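Local atomic coordinates of DUF3013 family protein (Enterococcus faecalis, PDB entry 3NAT), a protein that is of unknown function and belongs to the DUF3013 family, folding as an alpha-beta half sandwich in which helices pack on a mixed beta sheet. Residues K112-E117 / F134-E139; I40-A45 / E67-L72; G98-V103 / E154-I159. One frame throughout, in Å; residues are numbered along the deposited sequence.

Contact 1 (K112-E117 / F134-E139); sequences KVVLDE and FELHWE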
# COMPACT_ATOMS: atom_id res chain seq x y z
N LYS A 112 -16.65 -12.26 6.08
CA LYS A 112 -17.39 -13.35 6.70
C LYS A 112 -17.21 -14.61 5.87
O LYS A 112 -16.90 -15.66 6.40
CB LYS A 112 -18.87 -13.00 6.88
CG LYS A 112 -19.67 -14.16 7.43
CD LYS A 112 -21.12 -13.81 7.71
CE LYS A 112 -21.96 -15.07 7.80
NZ LYS A 112 -21.33 -16.10 8.68
N VAL A 113 -17.41 -14.49 4.56
CA VAL A 113 -17.17 -15.59 3.63
C VAL A 113 -15.77 -16.16 3.84
O VAL A 113 -15.59 -17.37 3.99
CB VAL A 113 -17.29 -15.11 2.18
CG1 VAL A 113 -16.61 -16.06 1.22
CG2 VAL A 113 -18.73 -14.93 1.80
N VAL A 114 -14.78 -15.28 3.86
CA VAL A 114 -13.40 -15.67 4.04
C VAL A 114 -13.18 -16.48 5.33
O VAL A 114 -12.41 -17.43 5.35
CB VAL A 114 -12.47 -14.43 3.97
CG1 VAL A 114 -11.12 -14.71 4.57
CG2 VAL A 114 -12.33 -13.96 2.55
N LEU A 115 -13.88 -16.12 6.39
CA LEU A 115 -13.69 -16.80 7.66
C LEU A 115 -14.51 -18.08 7.73
O LEU A 115 -14.14 -19.03 8.41
CB LEU A 115 -14.05 -15.88 8.83
CG LEU A 115 -13.09 -14.69 8.99
CD1 LEU A 115 -13.37 -13.86 10.22
CD2 LEU A 115 -11.68 -15.20 9.04
N ASP A 116 -15.63 -18.10 7.03
CA ASP A 116 -16.42 -19.31 6.97
C ASP A 116 -15.55 -20.34 6.28
O ASP A 116 -15.19 -21.36 6.87
CB ASP A 116 -17.68 -19.09 6.13
CG ASP A 116 -18.78 -18.37 6.88
OD1 ASP A 116 -18.65 -18.17 8.11
OD2 ASP A 116 -19.78 -18.00 6.23
N GLU A 117 -15.20 -20.05 5.04
CA GLU A 117 -14.41 -20.97 4.24
C GLU A 117 -13.12 -21.28 5.00
O GLU A 117 -12.60 -22.39 4.94
CB GLU A 117 -14.13 -20.38 2.86
CG GLU A 117 -13.66 -21.39 1.83
CD GLU A 117 -14.62 -22.56 1.64
OE1 GLU A 117 -15.83 -22.41 1.97
OE2 GLU A 117 -14.18 -23.63 1.16
N PHE A 134 -2.28 -24.75 5.48
CA PHE A 134 -3.50 -23.99 5.73
C PHE A 134 -3.25 -22.48 5.84
O PHE A 134 -2.38 -22.03 6.58
CB PHE A 134 -4.22 -24.43 7.00
CG PHE A 134 -5.32 -23.49 7.40
CD1 PHE A 134 -6.62 -23.72 6.98
CD2 PHE A 134 -5.05 -22.36 8.14
CE1 PHE A 134 -7.63 -22.85 7.32
CE2 PHE A 134 -6.05 -21.47 8.49
CZ PHE A 134 -7.35 -21.72 8.08
N GLU A 135 -4.04 -21.72 5.09
CA GLU A 135 -4.04 -20.28 5.21
C GLU A 135 -5.41 -19.74 4.83
O GLU A 135 -6.34 -20.49 4.53
CB GLU A 135 -2.96 -19.66 4.32
CG GLU A 135 -3.04 -20.02 2.85
CD GLU A 135 -1.85 -19.49 2.05
OE1 GLU A 135 -1.60 -20.00 0.94
OE2 GLU A 135 -1.15 -18.57 2.54
N LEU A 136 -5.53 -18.42 4.87
CA LEU A 136 -6.76 -17.74 4.51
C LEU A 136 -6.63 -17.21 3.09
O LEU A 136 -5.55 -16.79 2.66
CB LEU A 136 -6.99 -16.59 5.47
CG LEU A 136 -8.09 -16.75 6.51
CD1 LEU A 136 -8.29 -18.20 6.87
CD2 LEU A 136 -7.79 -15.90 7.73
N HIS A 137 -7.73 -17.23 2.35
CA HIS A 137 -7.69 -16.81 0.96
C HIS A 137 -8.54 -15.59 0.70
O HIS A 137 -9.76 -15.62 0.88
CB HIS A 137 -8.08 -17.97 0.04
CG HIS A 137 -7.24 -19.19 0.25
ND1 HIS A 137 -5.93 -19.27 -0.17
CD2 HIS A 137 -7.53 -20.37 0.86
CE1 HIS A 137 -5.44 -20.45 0.17
NE2 HIS A 137 -6.39 -21.14 0.79
N TRP A 138 -7.90 -14.52 0.27
CA TRP A 138 -8.60 -13.30 -0.06
C TRP A 138 -8.53 -13.08 -1.57
O TRP A 138 -7.52 -12.64 -2.09
CB TRP A 138 -7.97 -12.12 0.69
CG TRP A 138 -8.67 -10.85 0.46
CD1 TRP A 138 -8.54 -10.01 -0.61
CD2 TRP A 138 -9.65 -10.26 1.32
NE1 TRP A 138 -9.37 -8.93 -0.46
CE2 TRP A 138 -10.06 -9.06 0.71
CE3 TRP A 138 -10.21 -10.62 2.54
CZ2 TRP A 138 -11.01 -8.22 1.29
CZ3 TRP A 138 -11.14 -9.78 3.12
CH2 TRP A 138 -11.53 -8.60 2.49
N GLU A 139 -9.62 -13.43 -2.25
CA GLU A 139 -9.73 -13.24 -3.69
C GLU A 139 -10.35 -11.90 -4.02
O GLU A 139 -11.56 -11.72 -3.89
CB GLU A 139 -10.60 -14.34 -4.31
CG GLU A 139 -10.04 -15.72 -4.18
CD GLU A 139 -8.92 -15.98 -5.15
OE1 GLU A 139 -8.84 -15.25 -6.16
OE2 GLU A 139 -8.13 -16.92 -4.91
O HOH W 1 -10.62 -18.42 3.38
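Apolar packing carries most of this contact between a turn of helix 101-125 and the irregular segment 134-139. Val114 makes the largest share of the contact, its CA-CB bond directed at the loop. Its two methyls divide the work: CG1, anti to the backbone N (chi1 162°), meets Leu136 CG at 4.1 Å, while CG2, beside that N, approaches Trp138 CE3 at 4.0 Å, obliquely to the indole. Val114 CG2 also lies 3.5 Å from the carbonyl O of His137, so the valine sits against backbone too. Leu115 starts away from the loop, yet its CD2 turns back to Leu136 CD2 at 4.2 Å.

Polar linkage comes through water, since no direct hydrogen bond joins the segments. One water donates to Val114 O at 2.8 Å and accepts from His137 N at 3.3 Å, bridging the two backbones where the nearest CA pair, Val114 and His137, is 6.6 Å apart.

Outside the pair, Trp138 makes edge-to-face contacts with Tyr110 and Phe143. Glu139 is the N-cap residue of helix 140-151. The connection between helices 101-125 and 140-151 thus runs obliquely back past the first helix, burying Leu136 between that helix and Phe68 of strand 65-75, with Trp138 partly exposed.

Contact 2 (I40-A45 / E67-L72); sequences IVRLYA and EFEDGL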
# COMPACT_ATOMS: atom_id res chain seq x y z
N ILE A 40 -7.88 -7.55 13.26
CA ILE A 40 -7.28 -8.81 13.66
C ILE A 40 -8.32 -9.90 13.74
O ILE A 40 -9.47 -9.66 14.07
CB ILE A 40 -6.61 -8.74 15.03
CG1 ILE A 40 -6.11 -7.32 15.33
CG2 ILE A 40 -5.52 -9.81 15.13
CD1 ILE A 40 -5.11 -6.81 14.36
N VAL A 41 -7.87 -11.11 13.48
CA VAL A 41 -8.77 -12.21 13.24
C VAL A 41 -8.13 -13.49 13.77
O VAL A 41 -6.96 -13.76 13.50
CB VAL A 41 -9.04 -12.29 11.73
CG1 VAL A 41 -8.98 -13.71 11.23
CG2 VAL A 41 -10.36 -11.64 11.39
N ARG A 42 -8.89 -14.27 14.54
CA ARG A 42 -8.36 -15.52 15.08
C ARG A 42 -9.32 -16.68 14.90
O ARG A 42 -10.47 -16.60 15.32
CB ARG A 42 -8.04 -15.39 16.57
CG ARG A 42 -6.85 -14.53 16.89
CD ARG A 42 -7.23 -13.45 17.86
NE ARG A 42 -6.19 -13.22 18.85
CZ ARG A 42 -6.40 -12.65 20.03
NH1 ARG A 42 -5.40 -12.47 20.88
NH2 ARG A 42 -7.63 -12.27 20.37
N LEU A 43 -8.84 -17.76 14.30
CA LEU A 43 -9.58 -19.02 14.27
C LEU A 43 -8.98 -20.01 15.26
O LEU A 43 -7.77 -20.06 15.46
CB LEU A 43 -9.58 -19.62 12.87
CG LEU A 43 -10.22 -18.76 11.77
CD1 LEU A 43 -10.27 -19.51 10.44
CD2 LEU A 43 -11.61 -18.32 12.19
N TYR A 44 -9.84 -20.80 15.89
CA TYR A 44 -9.38 -21.87 16.77
C TYR A 44 -9.89 -23.22 16.28
O TYR A 44 -10.91 -23.30 15.60
CB TYR A 44 -9.83 -21.63 18.21
CG TYR A 44 -9.35 -20.31 18.78
CD1 TYR A 44 -8.06 -20.18 19.27
CD2 TYR A 44 -10.18 -19.21 18.84
CE1 TYR A 44 -7.61 -18.97 19.81
CE2 TYR A 44 -9.75 -18.01 19.38
CZ TYR A 44 -8.47 -17.89 19.85
OH TYR A 44 -8.04 -16.69 20.38
N ALA A 45 -9.16 -24.28 16.61
CA ALA A 45 -9.57 -25.63 16.27
C ALA A 45 -8.89 -26.63 17.20
O ALA A 45 -7.78 -26.39 17.68
CB ALA A 45 -9.25 -25.94 14.82
N GLU A 67 -4.46 -22.31 17.29
CA GLU A 67 -4.96 -20.97 17.06
C GLU A 67 -4.31 -20.40 15.81
O GLU A 67 -3.11 -20.54 15.61
CB GLU A 67 -4.64 -20.08 18.26
CG GLU A 67 -4.40 -18.63 17.89
CD GLU A 67 -4.52 -17.70 19.09
OE1 GLU A 67 -4.48 -18.22 20.23
OE2 GLU A 67 -4.65 -16.47 18.90
N PHE A 68 -5.11 -19.78 14.96
CA PHE A 68 -4.57 -19.15 13.78
C PHE A 68 -4.96 -17.69 13.76
O PHE A 68 -6.14 -17.36 13.85
CB PHE A 68 -5.07 -19.85 12.52
CG PHE A 68 -4.54 -19.24 11.26
CD1 PHE A 68 -3.48 -19.82 10.60
CD2 PHE A 68 -5.10 -18.09 10.75
CE1 PHE A 68 -2.99 -19.27 9.45
CE2 PHE A 68 -4.61 -17.53 9.59
CZ PHE A 68 -3.55 -18.13 8.94
N GLU A 69 -3.98 -16.81 13.65
CA GLU A 69 -4.26 -15.39 13.66
C GLU A 69 -3.81 -14.73 12.37
O GLU A 69 -2.82 -15.13 11.77
CB GLU A 69 -3.60 -14.72 14.86
CG GLU A 69 -3.83 -13.22 14.90
CD GLU A 69 -3.23 -12.58 16.13
OE1 GLU A 69 -2.05 -12.16 16.06
OE2 GLU A 69 -3.94 -12.50 17.16
N ASP A 70 -4.56 -13.73 11.94
CA ASP A 70 -4.19 -12.94 10.76
C ASP A 70 -4.72 -11.51 10.89
O ASP A 70 -5.42 -11.19 11.85
CB ASP A 70 -4.70 -13.60 9.48
CG ASP A 70 -3.79 -13.35 8.29
OD1 ASP A 70 -3.08 -12.32 8.28
OD2 ASP A 70 -3.77 -14.20 7.37
N GLY A 71 -4.38 -10.67 9.92
CA GLY A 71 -4.78 -9.28 9.96
C GLY A 71 -5.02 -8.68 8.58
O GLY A 71 -4.34 -9.03 7.60
N LEU A 72 -5.99 -7.76 8.53
CA LEU A 72 -6.36 -7.04 7.32
C LEU A 72 -6.19 -5.54 7.57
O LEU A 72 -6.74 -5.01 8.53
CB LEU A 72 -7.80 -7.36 6.95
CG LEU A 72 -8.12 -8.84 6.69
CD1 LEU A 72 -8.32 -9.59 7.99
CD2 LEU A 72 -9.35 -8.98 5.82
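Two neighbouring antiparallel strands of the mixed four-stranded sheet, 36-46 and 65-75, meet here in regular ladder register. Their local directions differ by 163°. Val41-Asp70 and Leu43-Phe68 are the hydrogen-bonded pairs, each closed by two reciprocal N-H...O bonds lying in the carbonyl planes. The straightest runs from Phe68 N to Leu43 O, 2.7 Å at 168°; Val41 N to Asp70 O is more bent, at 133°.

The face of Val41, Leu43 and Phe68 is mostly apolar, Val41 packing on Leu115 of helix 101-125 and Phe68 edge-to-face with Phe134, though Asp70 also lies there, its OD1 accepting from Gly71 N. On the face bearing Arg42, Tyr44, Glu67 and Glu69, charge dominates. Arg42 runs alongside both glutamates: its NE makes a weak, bent hydrogen bond to Glu69 OE2 at 2.9 Å within a salt bridge, whereas Glu67 OE2, 3.6 Å from Arg42 NE and well out of the guanidinium plane, interacts through charge alone. Glu67 OE1 meets the ring edge of Tyr44, 3.2 Å from CE1. Glu25 OE1 adds weak links to Arg42 NH2 and Tyr44 OH. Arg42 thus probably eases the crowding of carboxylates and favours their ionised form.

Contact 3 (G98-V103 / E154-I159); sequences GLRKAV and EKEQWI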
# COMPACT_ATOMS: atom_id res chain seq x y z
N GLY A 98 -11.91 8.94 3.34
CA GLY A 98 -12.22 7.61 3.85
C GLY A 98 -12.50 6.61 2.75
O GLY A 98 -11.77 6.53 1.76
N LEU A 99 -13.55 5.82 2.92
CA LEU A 99 -13.94 4.84 1.93
C LEU A 99 -15.43 4.95 1.71
O LEU A 99 -16.16 5.30 2.62
CB LEU A 99 -13.64 3.41 2.42
CG LEU A 99 -12.20 2.89 2.45
CD1 LEU A 99 -12.12 1.59 3.22
CD2 LEU A 99 -11.65 2.70 1.05
N ARG A 100 -15.87 4.66 0.50
CA ARG A 100 -17.29 4.53 0.25
C ARG A 100 -17.83 3.48 1.21
O ARG A 100 -17.16 2.51 1.55
CB ARG A 100 -17.55 4.11 -1.19
CG ARG A 100 -17.46 5.25 -2.19
CD ARG A 100 -17.31 4.73 -3.61
NE ARG A 100 -18.35 3.76 -3.95
CZ ARG A 100 -18.12 2.50 -4.35
NH1 ARG A 100 -16.88 2.04 -4.46
NH2 ARG A 100 -19.15 1.71 -4.65
N LYS A 101 -19.05 3.70 1.67
CA LYS A 101 -19.69 2.79 2.59
C LYS A 101 -19.74 1.39 1.98
O LYS A 101 -19.49 0.40 2.66
CB LYS A 101 -21.10 3.28 2.88
CG LYS A 101 -21.83 2.55 3.99
CD LYS A 101 -23.20 3.14 4.17
CE LYS A 101 -24.23 2.07 4.43
NZ LYS A 101 -24.05 1.43 5.75
N ALA A 102 -20.04 1.33 0.68
CA ALA A 102 -20.21 0.06 -0.03
C ALA A 102 -18.99 -0.82 0.08
O ALA A 102 -19.09 -2.04 0.12
CB ALA A 102 -20.54 0.31 -1.49
N VAL A 103 -17.83 -0.19 0.12
CA VAL A 103 -16.57 -0.90 0.28
C VAL A 103 -16.42 -1.42 1.70
O VAL A 103 -16.03 -2.56 1.91
CB VAL A 103 -15.40 0.03 0.01
CG1 VAL A 103 -14.09 -0.67 0.33
CG2 VAL A 103 -15.45 0.51 -1.42
N GLU A 154 -27.80 0.25 -2.27
CA GLU A 154 -27.92 1.57 -1.67
C GLU A 154 -27.20 2.67 -2.45
O GLU A 154 -26.50 2.39 -3.43
CB GLU A 154 -27.41 1.53 -0.23
CG GLU A 154 -26.04 0.90 -0.08
CD GLU A 154 -25.62 0.79 1.37
OE1 GLU A 154 -26.51 0.90 2.25
OE2 GLU A 154 -24.41 0.59 1.63
N LYS A 155 -27.37 3.91 -2.00
CA LYS A 155 -26.82 5.08 -2.67
C LYS A 155 -25.45 5.43 -2.09
O LYS A 155 -25.25 5.38 -0.88
CB LYS A 155 -27.76 6.29 -2.54
CG LYS A 155 -29.21 6.00 -2.89
CD LYS A 155 -29.89 5.13 -1.83
CE LYS A 155 -31.31 4.76 -2.23
NZ LYS A 155 -32.24 5.93 -2.17
N GLU A 156 -24.51 5.78 -2.97
CA GLU A 156 -23.15 6.05 -2.55
C GLU A 156 -23.12 6.95 -1.33
O GLU A 156 -23.86 7.92 -1.25
CB GLU A 156 -22.34 6.67 -3.69
CG GLU A 156 -20.89 6.97 -3.32
CD GLU A 156 -20.14 7.60 -4.47
OE1 GLU A 156 -20.75 7.81 -5.54
OE2 GLU A 156 -18.94 7.89 -4.31
N GLN A 157 -22.25 6.61 -0.39
CA GLN A 157 -22.08 7.40 0.82
C GLN A 157 -20.68 7.12 1.31
O GLN A 157 -20.24 5.97 1.31
CB GLN A 157 -23.10 6.99 1.88
CG GLN A 157 -22.86 7.65 3.23
CD GLN A 157 -23.78 7.12 4.32
OE1 GLN A 157 -23.58 7.41 5.51
NE2 GLN A 157 -24.78 6.34 3.93
N TRP A 158 -19.97 8.16 1.70
CA TRP A 158 -18.59 8.01 2.13
C TRP A 158 -18.50 8.02 3.63
O TRP A 158 -19.28 8.67 4.31
CB TRP A 158 -17.72 9.12 1.56
CG TRP A 158 -17.54 9.00 0.10
CD1 TRP A 158 -18.44 9.31 -0.88
CD2 TRP A 158 -16.38 8.50 -0.56
NE1 TRP A 158 -17.91 9.04 -2.11
CE2 TRP A 158 -16.64 8.55 -1.94
CE3 TRP A 158 -15.14 8.04 -0.12
CZ2 TRP A 158 -15.71 8.14 -2.89
CZ3 TRP A 158 -14.22 7.63 -1.06
CH2 TRP A 158 -14.51 7.69 -2.43
N ILE A 159 -17.53 7.28 4.14
CA ILE A 159 -17.35 7.16 5.56
C ILE A 159 -15.92 7.53 5.87
O ILE A 159 -14.99 6.79 5.56
CB ILE A 159 -17.68 5.76 6.03
CG1 ILE A 159 -19.20 5.59 6.05
CG2 ILE A 159 -17.08 5.50 7.41
CD1 ILE A 159 -19.63 4.18 6.23
O HOH W 2 -21.02 3.74 -1.07
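Three backbone hydrogen bonds form the first shell between 98-103 and 154-159. Leu99 and Ile159 exchange two as a hydrogen-bonded antiparallel pair: Ile159 N to Leu99 O is 2.8 Å, and Leu99 N to Ile159 O is 3.2 Å. The third, from Lys101 N to Gln157 O, is 2.6 Å, nearly along the C=O axis. A water accepting from Ala102 N and Gln157 N also joins the two backbones.

Arg100 CG lies over one face of the Trp158 indole in a CH-pi contact, 3.6 Å from the centroid of the six-membered ring and 19° off its normal. The Trp158 NE1 bond to Glu156 OE2, weak at 129°, ties the indole to its own segment. Lys101 CG, anti to the backbone N, meets Ile159 CD1 at 3.5 Å. Lys101 CE lies against the Glu154 carboxylate, but Lys101 NZ is 4.2 Å from Glu154 OE2, too far for a salt bridge; NZ hydrogen-bonds Tyr12 OH.

Arg100 occupies the N-cap position, so strand 99-100 leads directly into helix 101-125. Helix 9-20 packs on Leu99 and Ile159 through Met9, and helix 140-151 meets Arg100 and Ala102 through Ala151.

Contacts 1 and 2 belong to one continuous core, their centres 11 Å apart: Trp138 CZ3 meets Leu72 CD2 at 3.3 Å, and Leu115 CD2 meets Val41 CG1 at 3.8 Å. Contact 1 is the more buried, joined by apolar packing and one bridging water; contact 2 is partly buried, with a mostly apolar face toward contact 1 and a salt-bridged face on the other side. Contact 3, also partly buried, lies further out, about 17 Å from the chain's centre against about 10 Å for the others, centre to centre. It shares helix 101-125 with contact 1, at that helix's start, and rests on backbone bonds and a CH-pi contact. Contacts 2 and 3 both use antiparallel pairing.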